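Local coordinates for protein RmpD (Hexulose-6-phosphate synthase) (Streptococcus mutans, PDB 3EXS) that belongs to the orotidine 5'-phosphate decarboxylase / HUMPS family of TIM-barrel proteins and holds ribulose-5-phosphate in its barrel, at residues A[113-118]-A[135-140]. Sequence-based numbering, arbitrary orientation.
Sequences EIQVEL and ISQAIY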
ATOM      1  N   GLU A 113       2.135  -0.536  17.762  1.00 19.23           N
ATOM      2  CA  GLU A 113       3.379  -0.105  17.129  1.00 18.97           C
ATOM      3  C   GLU A 113       3.271  -0.040  15.605  1.00 17.95           C
ATOM      4  O   GLU A 113       2.400  -0.662  15.005  1.00 17.95           O
ATOM      5  CB  GLU A 113       4.545  -1.038  17.491  1.00 18.93           C
ATOM      6  CG  GLU A 113       5.133  -0.924  18.901  1.00 20.28           C
ATOM      7  CD  GLU A 113       6.350  -1.851  19.102  1.00 22.81           C
ATOM      8  OE1 GLU A 113       7.405  -1.670  18.438  1.00 22.96           O
ATOM      9  OE2 GLU A 113       6.246  -2.780  19.925  1.00 25.64           O
ATOM     10  N   ILE A 114       4.183   0.726  15.006  1.00 16.85           N
ATOM     11  CA  ILE A 114       4.375   0.792  13.571  1.00 14.76           C
ATOM     12  C   ILE A 114       5.642   0.009  13.189  1.00 14.74           C
ATOM     13  O   ILE A 114       6.626  -0.005  13.905  1.00 14.34           O
ATOM     14  CB  ILE A 114       4.427   2.282  13.070  1.00 14.40           C
ATOM     15  CG1 ILE A 114       3.148   3.032  13.453  1.00 12.34           C
ATOM     16  CG2 ILE A 114       4.613   2.388  11.557  1.00 12.70           C
ATOM     17  CD1 ILE A 114       1.881   2.487  12.843  1.00  8.73           C
ATOM     18  N   GLN A 115       5.579  -0.654  12.046  1.00 14.87           N
ATOM     19  CA  GLN A 115       6.707  -1.328  11.433  1.00 14.82           C
ATOM     20  C   GLN A 115       6.982  -0.705  10.070  1.00 15.00           C
ATOM     21  O   GLN A 115       6.048  -0.438   9.281  1.00 14.59           O
ATOM     22  CB  GLN A 115       6.400  -2.821  11.243  1.00 14.70           C
ATOM     23  CG  GLN A 115       5.843  -3.517  12.473  1.00 14.48           C
ATOM     24  CD  GLN A 115       5.668  -4.996  12.255  1.00 15.93           C
ATOM     25  OE1 GLN A 115       4.848  -5.427  11.441  1.00 18.16           O
ATOM     26  NE2 GLN A 115       6.446  -5.793  12.973  1.00 14.88           N
ATOM     27  N   VAL A 116       8.266  -0.503   9.779  1.00 14.93           N
ATOM     28  CA  VAL A 116       8.656   0.027   8.494  1.00 14.57           C
ATOM     29  C   VAL A 116       9.005  -1.110   7.525  1.00 14.97           C
ATOM     30  O   VAL A 116       9.932  -1.866   7.759  1.00 15.20           O
ATOM     31  CB  VAL A 116       9.800   1.054   8.625  1.00 14.65           C
ATOM     32  CG1 VAL A 116      10.078   1.704   7.276  1.00 12.93           C
ATOM     33  CG2 VAL A 116       9.431   2.140   9.651  1.00 13.61           C
ATOM     34  N   GLU A 117       8.231  -1.205   6.449  1.00 15.49           N
ATOM     35  CA  GLU A 117       8.480  -2.097   5.327  1.00 16.51           C
ATOM     36  C   GLU A 117       9.515  -1.505   4.345  1.00 16.89           C
ATOM     37  O   GLU A 117       9.292  -0.459   3.703  1.00 16.76           O
ATOM     38  CB  GLU A 117       7.168  -2.382   4.587  1.00 17.17           C
ATOM     39  CG  GLU A 117       6.223  -3.368   5.259  1.00 18.98           C
ATOM     40  CD  GLU A 117       6.536  -4.812   4.913  1.00 24.03           C
ATOM     41  OE1 GLU A 117       7.622  -5.087   4.353  1.00 25.59           O
ATOM     42  OE2 GLU A 117       5.698  -5.692   5.206  1.00 28.02           O
ATOM     43  N   LEU A 118      10.637  -2.208   4.216  1.00 17.20           N
ATOM     44  CA  LEU A 118      11.778  -1.745   3.452  1.00 16.66           C
ATOM     45  C   LEU A 118      11.659  -2.269   2.055  1.00 17.35           C
ATOM     46  O   LEU A 118      11.796  -3.469   1.800  1.00 17.28           O
ATOM     47  CB  LEU A 118      13.065  -2.236   4.100  1.00 16.43           C
ATOM     48  CG  LEU A 118      13.259  -1.769   5.541  1.00 15.30           C
ATOM     49  CD1 LEU A 118      14.400  -2.482   6.197  1.00 14.78           C
ATOM     50  CD2 LEU A 118      13.485  -0.275   5.571  1.00 16.14           C
ATOM     51  N   ILE A 135       9.834   5.142  16.121  1.00 21.66           N
ATOM     52  CA  ILE A 135       9.503   3.894  15.469  1.00 20.80           C
ATOM     53  C   ILE A 135      10.750   3.017  15.391  1.00 20.70           C
ATOM     54  O   ILE A 135      11.773   3.435  14.866  1.00 20.45           O
ATOM     55  CB  ILE A 135       8.931   4.116  14.056  1.00 20.69           C
ATOM     56  CG1 ILE A 135       7.597   4.856  14.116  1.00 20.53           C
ATOM     57  CG2 ILE A 135       8.756   2.768  13.319  1.00 20.12           C
ATOM     58  CD1 ILE A 135       7.203   5.529  12.796  1.00 20.12           C
ATOM     59  N   SER A 136      10.655   1.788  15.889  1.00 20.56           N
ATOM     60  CA  SER A 136      11.841   0.964  16.044  1.00 20.58           C
ATOM     61  C   SER A 136      11.702  -0.468  15.535  1.00 20.46           C
ATOM     62  O   SER A 136      12.463  -1.340  15.965  1.00 20.72           O
ATOM     63  CB  SER A 136      12.260   0.950  17.508  1.00 20.54           C
ATOM     64  OG  SER A 136      11.238   0.346  18.282  1.00 21.22           O
ATOM     65  N   GLN A 137      10.739  -0.717  14.642  1.00 19.86           N
ATOM     66  CA  GLN A 137      10.699  -1.981  13.903  1.00 19.30           C
ATOM     67  C   GLN A 137      10.832  -1.790  12.394  1.00 18.94           C
ATOM     68  O   GLN A 137      10.211  -0.924  11.807  1.00 18.23           O
ATOM     69  CB  GLN A 137       9.415  -2.734  14.184  1.00 19.23           C
ATOM     70  CG  GLN A 137       9.202  -3.115  15.624  1.00 20.24           C
ATOM     71  CD  GLN A 137       8.223  -4.255  15.734  1.00 20.49           C
ATOM     72  OE1 GLN A 137       8.358  -5.250  15.033  1.00 17.58           O
ATOM     73  NE2 GLN A 137       7.220  -4.109  16.600  1.00 21.57           N
ATOM     74  N   ALA A 138      11.643  -2.623  11.770  1.00 18.99           N
ATOM     75  CA  ALA A 138      11.728  -2.643  10.331  1.00 19.57           C
ATOM     76  C   ALA A 138      11.608  -4.074   9.888  1.00 20.21           C
ATOM     77  O   ALA A 138      11.920  -4.997  10.646  1.00 20.60           O
ATOM     78  CB  ALA A 138      13.029  -2.044   9.850  1.00 19.26           C
ATOM     79  N   ILE A 139      11.138  -4.248   8.663  1.00 20.76           N
ATOM     80  CA  ILE A 139      10.924  -5.547   8.091  1.00 21.27           C
ATOM     81  C   ILE A 139      11.706  -5.548   6.817  1.00 22.70           C
ATOM     82  O   ILE A 139      11.413  -4.787   5.894  1.00 22.06           O
ATOM     83  CB  ILE A 139       9.448  -5.783   7.785  1.00 20.96           C
ATOM     84  CG1 ILE A 139       8.679  -5.866   9.091  1.00 20.20           C
ATOM     85  CG2 ILE A 139       9.263  -7.059   6.957  1.00 19.64           C
ATOM     86  CD1 ILE A 139       7.378  -5.281   9.005  1.00 19.65           C
ATOM     87  N   TYR A 140      12.712  -6.416   6.800  1.00 24.78           N
ATOM     88  CA  TYR A 140      13.663  -6.555   5.705  1.00 26.62           C
ATOM     89  C   TYR A 140      13.321  -7.771   4.824  1.00 28.13           C
ATOM     90  O   TYR A 140      13.064  -8.879   5.325  1.00 27.92           O
ATOM     91  CB  TYR A 140      15.110  -6.670   6.257  1.00 26.35           C
ATOM     92  CG  TYR A 140      16.136  -6.784   5.154  1.00 26.38           C
ATOM     93  CD1 TYR A 140      16.776  -5.658   4.660  1.00 25.91           C
ATOM     94  CD2 TYR A 140      16.414  -8.014   4.558  1.00 26.49           C
ATOM     95  CE1 TYR A 140      17.681  -5.753   3.639  1.00 26.59           C
ATOM     96  CE2 TYR A 140      17.309  -8.117   3.525  1.00 26.30           C
ATOM     97  CZ  TYR A 140      17.944  -6.985   3.076  1.00 26.68           C
ATOM     98  OH  TYR A 140      18.846  -7.073   2.054  1.00 27.42           O
TER
HETATM   99  O   HOH W   1       7.745   0.795  16.357  1.00 13.14           O
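Gln137 uses both ends of its amide against the neighbouring strand. Gln137 NE2 gives a nearly straight hydrogen bond to Glu113 OE1 (3.1 Å, 168° at the hydrogen), which leaves within the amide plane but meets the carboxylate from well above its plane. Gln137 OE1 receives Gln115 NE2 at 2.9 Å, the donor standing above the carbonyl plane and the two amides turned nearly perpendicular, 82° apart. Glutamine suits this place because one flat group can donate and accept at once, and two such bonds fix its rotation. Glu113 OE1 also forms a salt bridge with Arg170, and a water joins it to Ile114 O and Ser136 N where residues 135-140 run into their strand.

Farther along the same face, toward the C-terminal ends of the strands, Ile139 passes Gln115 at an oblique angle, Ile139 CD1 packing 3.5 Å from both CB and OE1 of Gln115. The Ile139 chi1 of -68° puts CG1 beside the backbone N and CG2 opposite it, bringing Ile139 CG2 to 3.7 Å from Glu117 OE1, an oxygen hydrogen-bonded to His141. Val116 and Ala138 point to the other face, where Ile135 and Leu118, at the ends of the segments, pack against them: Val116 CG2 meets Ile135 CG2 at 3.8 Å, the side chains crossing at about a right angle beside Met97 of helix 94-107, while Leu118 CD1 reaches the small Ala138 CB at 3.9 Å.

Between the faces the backbones are joined by Val116 N to Gln137 O (2.8 Å), Ile139 N to Val116 O and Leu118 N to Ile139 O. Strands 113-117 and 137-141, linked through helix 124-132, thus form a parallel beta-alpha-beta unit of the eight-stranded TIM barrel, with Gln115, Glu117, Gln137 and Ile139 facing its interior and Glu117 close to the bound ribulose-5-phosphate.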